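Local coordinates for protein putative prephenate dehydratase (Streptococcus mutans, PDB 4LUB) that probably catalyses the decarboxylating dehydration of prephenate to phenylpyruvate, a step of L-phenylalanine biosynthesis, at residues D66-F69 and H70-I74; A197-L200 and P201-P205; G206-Y209 and K210-T214; E256-S260 and I261-Y265. All coordinates share one frame; numbering follows the deposited sequence.

Interaction 1: D66-F69 and H70-I74; sequences DYLF and HQAKI
Y67 and Q71, one turn apart, meet where helix 62-70 ends and the chain turns toward strand 75-83 of the prephenate dehydratase domain. Q71 CB lies 4.0 Å from the centroid of the Y67 ring and 13° off its normal, a CH-pi contact over one face, displaced toward the rim. With CG anti to the backbone N (chi1 -161°), the tyrosine ring lies on the C-terminal side of its CA, where Q71 CB can sit over its face; Y67 OH bonds to E42.

The backbone bonds record how the helix finishes. H70 N donates to D66 O in the ordinary four-residue pattern. Y67 O then takes two donors, Q71 N and A72 N, each at 3.0 Å; the second spans five residues, a pi-type last turn. K266 NZ draws the end together from outside, bonding to the carbonyl oxygens of L68, F69 and A72.

Among the apolar contacts, A72 CB packs against both the Y67 ring and L68 CD1. L68 CD1 also meets I74 CG2 at 3.9 Å, while W176 and I38 pack on L68.

Two further side chains pair as rings. F69 turns an edge to the face of H70 in a T-shaped stack, centroids 5.1 Å apart and planes at 78°, with F69 CD2 3.6 Å above the H70 imidazole plane. D66 is held chiefly by a salt bridge from its OD2 to R228. Its OD1 accepts a weak bond from a water that lies at the edge of the imidazole, in its plane, 3.1 Å from H70 NE2.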
# COMPACT_ATOMS: atom_id res chain seq x y z
N ASP B 66 2.28 9.64 -5.14
CA ASP B 66 1.23 10.21 -6.00
C ASP B 66 1.78 11.33 -6.89
O ASP B 66 1.50 11.36 -8.09
CB ASP B 66 0.04 10.73 -5.18
CG ASP B 66 -0.61 9.64 -4.33
OD1 ASP B 66 -0.52 8.46 -4.70
OD2 ASP B 66 -1.25 9.98 -3.31
N TYR B 67 2.52 12.26 -6.31
CA TYR B 67 3.12 13.33 -7.11
C TYR B 67 4.11 12.81 -8.16
O TYR B 67 4.06 13.21 -9.32
CB TYR B 67 3.80 14.37 -6.23
CG TYR B 67 4.01 15.65 -7.00
CD1 TYR B 67 2.99 16.59 -7.10
CD2 TYR B 67 5.19 15.90 -7.67
CE1 TYR B 67 3.15 17.75 -7.83
CE2 TYR B 67 5.37 17.06 -8.40
CZ TYR B 67 4.35 17.98 -8.47
OH TYR B 67 4.52 19.13 -9.20
N LEU B 68 5.05 11.96 -7.73
CA LEU B 68 6.01 11.36 -8.65
C LEU B 68 5.40 10.56 -9.80
O LEU B 68 5.92 10.60 -10.92
CB LEU B 68 6.99 10.46 -7.88
CG LEU B 68 8.40 11.00 -7.61
CD1 LEU B 68 8.50 12.51 -7.45
CD2 LEU B 68 9.09 10.24 -6.47
N PHE B 69 4.32 9.83 -9.55
CA PHE B 69 3.66 9.12 -10.63
C PHE B 69 2.85 10.02 -11.55
O PHE B 69 3.09 10.04 -12.75
CB PHE B 69 2.75 8.01 -10.10
CG PHE B 69 1.98 7.29 -11.18
CD1 PHE B 69 2.60 6.34 -11.96
CD2 PHE B 69 0.64 7.54 -11.38
CE1 PHE B 69 1.90 5.67 -12.96
CE2 PHE B 69 -0.07 6.87 -12.37
CZ PHE B 69 0.56 5.93 -13.15
N HIS B 70 1.90 10.77 -10.99
CA HIS B 70 0.94 11.55 -11.78
C HIS B 70 1.54 12.75 -12.49
O HIS B 70 1.18 13.05 -13.63
CB HIS B 70 -0.20 12.04 -10.88
CG HIS B 70 -1.07 10.94 -10.34
ND1 HIS B 70 -1.85 10.14 -11.14
CD2 HIS B 70 -1.26 10.51 -9.07
CE1 HIS B 70 -2.50 9.27 -10.40
NE2 HIS B 70 -2.16 9.47 -9.13
N GLN B 71 2.44 13.45 -11.82
CA GLN B 71 2.79 14.80 -12.26
C GLN B 71 4.25 14.96 -12.65
O GLN B 71 4.55 15.62 -13.64
CB GLN B 71 2.42 15.81 -11.18
CG GLN B 71 0.97 16.22 -11.25
CD GLN B 71 0.64 16.88 -12.57
OE1 GLN B 71 1.44 17.64 -13.11
NE2 GLN B 71 -0.54 16.58 -13.11
N ALA B 72 5.16 14.40 -11.87
CA ALA B 72 6.57 14.68 -12.10
C ALA B 72 7.21 13.83 -13.20
O ALA B 72 6.82 12.68 -13.43
CB ALA B 72 7.34 14.50 -10.80
N LYS B 73 8.22 14.41 -13.83
CA LYS B 73 9.07 13.75 -14.82
C LYS B 73 10.48 13.90 -14.26
O LYS B 73 11.33 14.63 -14.77
CB LYS B 73 8.87 14.37 -16.22
CG LYS B 73 10.00 14.23 -17.24
CD LYS B 73 10.37 12.79 -17.54
CE LYS B 73 11.61 12.74 -18.42
NZ LYS B 73 12.86 12.65 -17.62
N ILE B 74 10.67 13.26 -13.11
CA ILE B 74 11.91 13.32 -12.36
C ILE B 74 12.14 11.92 -11.80
O ILE B 74 11.18 11.17 -11.63
CB ILE B 74 11.83 14.38 -11.24
CG1 ILE B 74 13.18 14.61 -10.58
CG2 ILE B 74 10.80 13.99 -10.19
CD1 ILE B 74 13.09 15.60 -9.45
O HOH W 1 -2.85 8.42 -6.29

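Interaction 2: A197-L200 and P201-P205; sequences ALTL and PDNLP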
# COMPACT_ATOMS: atom_id res chain seq x y z
N ALA B 197 6.50 2.30 -11.32
CA ALA B 197 5.06 2.41 -11.16
C ALA B 197 4.38 1.70 -12.33
O ALA B 197 4.56 2.10 -13.48
CB ALA B 197 4.64 3.87 -11.07
N LEU B 198 3.63 0.64 -12.05
CA LEU B 198 2.97 -0.14 -13.10
C LEU B 198 1.48 0.12 -13.12
O LEU B 198 0.84 0.24 -12.07
CB LEU B 198 3.18 -1.65 -12.94
CG LEU B 198 4.53 -2.32 -12.72
CD1 LEU B 198 4.27 -3.75 -12.28
CD2 LEU B 198 5.33 -2.33 -13.99
N THR B 199 0.93 0.20 -14.33
CA THR B 199 -0.51 0.11 -14.53
C THR B 199 -0.79 -1.12 -15.39
O THR B 199 0.01 -1.47 -16.26
CB THR B 199 -1.09 1.36 -15.18
OG1 THR B 199 -0.32 1.70 -16.34
CG2 THR B 199 -1.05 2.52 -14.20
N LEU B 200 -1.91 -1.77 -15.14
CA LEU B 200 -2.19 -3.04 -15.79
C LEU B 200 -3.19 -2.84 -16.93
O LEU B 200 -3.89 -1.84 -16.96
CB LEU B 200 -2.71 -4.02 -14.74
CG LEU B 200 -1.66 -4.27 -13.64
CD1 LEU B 200 -2.28 -4.88 -12.40
CD2 LEU B 200 -0.49 -5.11 -14.14
N PRO B 201 -3.26 -3.80 -17.87
CA PRO B 201 -4.24 -3.72 -18.96
C PRO B 201 -5.66 -3.81 -18.41
O PRO B 201 -5.94 -4.70 -17.60
CB PRO B 201 -3.91 -4.92 -19.85
CG PRO B 201 -2.50 -5.25 -19.53
CD PRO B 201 -2.30 -4.90 -18.09
N ASP B 202 -6.52 -2.88 -18.83
CA ASP B 202 -7.87 -2.71 -18.29
C ASP B 202 -7.80 -2.31 -16.82
O ASP B 202 -8.79 -2.43 -16.10
CB ASP B 202 -8.72 -3.98 -18.46
CG ASP B 202 -8.90 -4.38 -19.91
OD1 ASP B 202 -9.40 -3.55 -20.70
OD2 ASP B 202 -8.55 -5.53 -20.25
N ASN B 203 -6.64 -1.83 -16.39
CA ASN B 203 -6.37 -1.54 -14.98
C ASN B 203 -6.86 -2.62 -14.02
O ASN B 203 -7.29 -2.33 -12.90
CB ASN B 203 -6.96 -0.18 -14.62
CG ASN B 203 -6.35 0.94 -15.42
OD1 ASN B 203 -7.05 1.66 -16.14
ND2 ASN B 203 -5.03 1.08 -15.34
N LEU B 204 -6.78 -3.87 -14.47
CA LEU B 204 -7.18 -5.03 -13.67
C LEU B 204 -6.05 -5.58 -12.79
O LEU B 204 -5.02 -6.01 -13.31
CB LEU B 204 -7.64 -6.15 -14.61
CG LEU B 204 -9.09 -6.42 -15.02
CD1 LEU B 204 -9.97 -5.18 -15.11
CD2 LEU B 204 -9.08 -7.22 -16.33
N PRO B 205 -6.28 -5.63 -11.46
CA PRO B 205 -5.26 -6.15 -10.54
C PRO B 205 -4.98 -7.63 -10.79
O PRO B 205 -3.91 -8.14 -10.43
CB PRO B 205 -5.88 -5.94 -9.15
CG PRO B 205 -6.92 -4.90 -9.33
CD PRO B 205 -7.37 -4.93 -10.76
O HOH W 2 -3.57 -0.63 -13.14
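L200 and N203 close a local type II beta turn at the exit of strand 189-199, where the first strand of the ACT domain gives way to the loop leading to helix 208-216. The evidence is the bond from N203 N to L200 O, 2.8 Å long but bent, with the donor well above the carbonyl plane, together with the backbone of the two central residues: P201 is extended (psi 131°), and D202 has the positive phi (64°) of the third position in such a turn. N203, the last residue of the turn, also has positive phi. A weak bond from L204 N to P201 O follows one residue later.

The N203 side chain folds back over the turn: with CG beside its own backbone N (chi1 -62°), ND2 comes within 4.0 Å of T199 CB. A water joins the same amide to the strand end, accepting from L200 N at 2.8 Å and from N203 ND2 at 3.1 Å. That bridge satisfies the backbone N-H just past the last strand residue.

L200 supplies the apolar half of the contact. Its CD1 branch reaches P205 CA at 3.7 Å and lies against L204 O. L200 CB meets P201 CD.

On the sheet side, L200 packs on F239 of strand 237-244, T199 is backbone hydrogen-bonded to H264 of strand 264-274, and F69 of helix 62-70 covers A197 and T199. P205, just ahead of helix 208-216, touches T223 of the second subunit.

Interaction 3: G206-Y209 and K210-T214; sequences GALY and KALST
Y209 and S213 are tied by two hydrogen bonds to one acceptor in the first turns of helix 208-216 of the ACT domain. Y209 O receives S213 N at 2.8 Å and S213 OG at 2.7 Å, from opposite faces of its carbonyl plane; the hydroxyl arrives 37° out of that plane. The serine torsion, with OG beside its own backbone N (chi1 -65°), folds the hydroxyl back onto the preceding turn. T214 OG1 repeats the device on K210 O at 2.9 Å.

Two earlier acceptors show the helix becoming regular. A207 is at the N-cap, and A207 O accepts weak bonds from K210 N and A211 N. One residue on, L208 O accepts L212 N at 2.9 Å in a nearly straight bond (169° at the hydrogen).

Outside the backbone, K210 runs beside Y209 in the same direction. Its CG sits over one face of the phenol ring, 3.8 Å from the centroid, a CH-pi contact, and the bend at the end of the lysine brings NZ to Y209 OH for a weak bond of 3.4 Å. L208 CD1 and L212 CD1 touch on a separate flank.

L208 packs on I225 of the second subunit, and L212 and S213 each meet the same residue of that subunit. Within the chain, T214 instead rests against helix 248-261, on E257, L258 and I261.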
# COMPACT_ATOMS: atom_id res chain seq x y z
N GLY B 206 -5.95 -8.31 -11.39
CA GLY B 206 -5.83 -9.72 -11.72
C GLY B 206 -4.61 -10.12 -12.54
O GLY B 206 -4.23 -11.29 -12.54
N ALA B 207 -4.01 -9.17 -13.24
CA ALA B 207 -2.87 -9.46 -14.13
C ALA B 207 -1.55 -9.10 -13.47
O ALA B 207 -0.51 -9.11 -14.13
CB ALA B 207 -3.02 -8.72 -15.45
N LEU B 208 -1.61 -8.73 -12.20
CA LEU B 208 -0.41 -8.46 -11.41
C LEU B 208 0.58 -9.62 -11.42
O LEU B 208 1.79 -9.42 -11.54
CB LEU B 208 -0.78 -8.13 -9.97
CG LEU B 208 0.38 -7.57 -9.14
CD1 LEU B 208 1.04 -6.39 -9.85
CD2 LEU B 208 -0.05 -7.21 -7.71
N TYR B 209 0.07 -10.83 -11.23
CA TYR B 209 0.92 -12.02 -11.29
C TYR B 209 1.77 -12.13 -12.57
O TYR B 209 2.91 -12.57 -12.50
CB TYR B 209 0.06 -13.27 -11.11
CG TYR B 209 -0.62 -13.77 -12.36
CD1 TYR B 209 -1.77 -13.15 -12.83
CD2 TYR B 209 -0.11 -14.84 -13.07
CE1 TYR B 209 -2.41 -13.61 -13.96
CE2 TYR B 209 -0.74 -15.30 -14.22
CZ TYR B 209 -1.89 -14.68 -14.66
OH TYR B 209 -2.53 -15.12 -15.80
N LYS B 210 1.23 -11.71 -13.71
CA LYS B 210 1.99 -11.68 -14.95
C LYS B 210 3.17 -10.73 -14.86
O LYS B 210 4.27 -11.03 -15.32
CB LYS B 210 1.12 -11.25 -16.14
CG LYS B 210 -0.04 -12.17 -16.45
CD LYS B 210 -0.57 -11.87 -17.85
CE LYS B 210 -1.96 -12.45 -18.06
NZ LYS B 210 -1.88 -13.71 -18.86
N ALA B 211 2.93 -9.56 -14.27
CA ALA B 211 3.98 -8.57 -14.10
C ALA B 211 5.06 -9.06 -13.15
O ALA B 211 6.25 -8.93 -13.43
CB ALA B 211 3.37 -7.25 -13.59
N LEU B 212 4.66 -9.62 -12.01
CA LEU B 212 5.63 -10.18 -11.08
C LEU B 212 6.38 -11.42 -11.59
O LEU B 212 7.56 -11.58 -11.30
CB LEU B 212 4.97 -10.50 -9.74
CG LEU B 212 4.83 -9.34 -8.73
CD1 LEU B 212 4.60 -7.99 -9.40
CD2 LEU B 212 3.76 -9.64 -7.69
N SER B 213 5.70 -12.30 -12.32
CA SER B 213 6.35 -13.49 -12.88
C SER B 213 7.49 -13.13 -13.82
O SER B 213 8.50 -13.84 -13.88
CB SER B 213 5.34 -14.37 -13.62
OG SER B 213 4.37 -14.89 -12.71
N THR B 214 7.32 -12.03 -14.53
CA THR B 214 8.31 -11.51 -15.46
C THR B 214 9.67 -11.33 -14.79
O THR B 214 10.71 -11.68 -15.34
CB THR B 214 7.85 -10.17 -16.05
OG1 THR B 214 6.66 -10.37 -16.84
CG2 THR B 214 8.92 -9.58 -16.91

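Interaction 4: E256-S260 and I261-Y265; sequences EELTS and IGIHY
L258 and I263 pack across a Schellman motif that ends helix 248-261 of the ACT domain and turns the chain into strand 264-274. G262 leaves the helix with positive phi (86°), and the two bonds of the motif run back into the last turn: I263 N to L258 O at 2.9 Å, and G262 N to T259 O at 2.9 Å. Both donors stand above their carbonyl planes. At these backbone angles a CB would be pressed against the preceding carbonyl oxygen, which accounts for glycine here.

The L258 side chain can be followed outward. Its CB lies 4.0 Å from I263 O. CG stands beside the backbone N, anti to the carbonyl carbon (chi1 -69°), and from there the methyls part: CD2 goes to I263 CD1 at 4.0 Å, CD1 to Y265 CD2 at 4.2 Å, the latter oblique to the tyrosine ring. Beyond them L198 of the neighbouring strand and T214 and F215 of helix 208-216 also touch L258.

E257 and S260 add a second grip on the helix end, because E257 O accepts both I261 N and S260 OG. The glutamate CG also touches I261 CD1, while its OE1 forms a salt bridge with R218.

T259 OG1 bonds back to L255 O, and two waters link it onward: one donates to I263 O in the loop, the other reaches Y265 OH on the strand. T259 OG1 itself lies at the edge of the Y265 ring, near its plane, 3.6 Å from Y265 CE2.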
# COMPACT_ATOMS: atom_id res chain seq x y z
N GLU B 256 11.40 -5.01 -21.08
CA GLU B 256 10.98 -5.34 -22.44
C GLU B 256 9.83 -6.35 -22.46
O GLU B 256 8.86 -6.18 -23.21
CB GLU B 256 12.16 -5.87 -23.27
CG GLU B 256 13.24 -4.83 -23.55
CD GLU B 256 14.32 -5.33 -24.51
OE1 GLU B 256 14.12 -6.39 -25.13
OE2 GLU B 256 15.38 -4.68 -24.60
N GLU B 257 9.93 -7.41 -21.67
CA GLU B 257 8.83 -8.37 -21.58
C GLU B 257 7.51 -7.75 -21.07
O GLU B 257 6.44 -8.07 -21.57
CB GLU B 257 9.21 -9.58 -20.71
CG GLU B 257 8.20 -10.72 -20.86
CD GLU B 257 8.57 -12.01 -20.14
OE1 GLU B 257 9.67 -12.11 -19.54
OE2 GLU B 257 7.72 -12.92 -20.16
N LEU B 258 7.59 -6.90 -20.04
CA LEU B 258 6.41 -6.15 -19.61
C LEU B 258 5.72 -5.46 -20.78
O LEU B 258 4.51 -5.62 -20.99
CB LEU B 258 6.77 -5.12 -18.54
CG LEU B 258 7.20 -5.66 -17.17
CD1 LEU B 258 7.30 -4.52 -16.17
CD2 LEU B 258 6.20 -6.69 -16.68
N THR B 259 6.49 -4.67 -21.53
CA THR B 259 6.00 -4.04 -22.76
C THR B 259 5.35 -5.02 -23.73
O THR B 259 4.24 -4.79 -24.20
CB THR B 259 7.14 -3.28 -23.47
OG1 THR B 259 7.73 -2.35 -22.55
CG2 THR B 259 6.60 -2.50 -24.66
N SER B 260 6.04 -6.13 -24.02
CA SER B 260 5.49 -7.15 -24.90
C SER B 260 4.18 -7.74 -24.39
O SER B 260 3.36 -8.21 -25.18
CB SER B 260 6.52 -8.27 -25.12
OG SER B 260 6.42 -9.27 -24.12
N ILE B 261 3.97 -7.72 -23.07
CA ILE B 261 2.73 -8.22 -22.47
C ILE B 261 1.63 -7.14 -22.48
O ILE B 261 0.45 -7.42 -22.25
CB ILE B 261 3.01 -8.73 -21.01
CG1 ILE B 261 3.82 -10.02 -21.06
CG2 ILE B 261 1.74 -9.07 -20.27
CD1 ILE B 261 4.45 -10.38 -19.73
N GLY B 262 2.01 -5.90 -22.78
CA GLY B 262 1.06 -4.80 -22.70
C GLY B 262 0.93 -4.16 -21.33
O GLY B 262 -0.01 -3.41 -21.08
N ILE B 263 1.86 -4.46 -20.43
CA ILE B 263 1.90 -3.80 -19.13
C ILE B 263 2.72 -2.52 -19.22
O ILE B 263 3.87 -2.54 -19.69
CB ILE B 263 2.49 -4.71 -18.02
CG1 ILE B 263 1.57 -5.92 -17.80
CG2 ILE B 263 2.64 -3.95 -16.71
CD1 ILE B 263 2.30 -7.13 -17.25
N HIS B 264 2.15 -1.40 -18.79
CA HIS B 264 2.85 -0.13 -18.86
C HIS B 264 3.51 0.18 -17.54
O HIS B 264 2.99 -0.14 -16.48
CB HIS B 264 1.90 1.01 -19.23
CG HIS B 264 1.36 0.93 -20.63
ND1 HIS B 264 0.02 0.77 -20.90
CD2 HIS B 264 1.98 1.00 -21.83
CE1 HIS B 264 -0.16 0.74 -22.21
NE2 HIS B 264 1.02 0.88 -22.79
N TYR B 265 4.68 0.81 -17.62
CA TYR B 265 5.44 1.13 -16.42
C TYR B 265 6.04 2.51 -16.56
O TYR B 265 6.34 2.95 -17.67
CB TYR B 265 6.53 0.08 -16.15
CG TYR B 265 7.57 -0.03 -17.24
CD1 TYR B 265 8.71 0.75 -17.21
CD2 TYR B 265 7.40 -0.91 -18.30
CE1 TYR B 265 9.67 0.66 -18.20
CE2 TYR B 265 8.36 -1.02 -19.29
CZ TYR B 265 9.48 -0.23 -19.24
OH TYR B 265 10.44 -0.31 -20.22
O HOH W 3 5.66 -1.04 -21.52
O HOH W 4 10.30 -1.62 -22.93

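Interactions 2, 3 and 4 gather in the ACT domain, their centres about 10 to 11 Å apart, whereas interaction 1 belongs to the dehydratase domain, its centre about 17 Å from that of interaction 2. The two domains still meet: F69 CD1 lies 3.3 Å from A197 CB, so the helix end of interaction 1 rests on the strand that opens interaction 2. That strand pairs with the one closing interaction 4 through a probable hydrogen bond, T199 N to H264 O at 3.0 Å. A211 CB of interaction 3 touches both L198 CD1 and I263 CD1, each at 3.8 Å, fitting helix 208-216 against interactions 2 and 4.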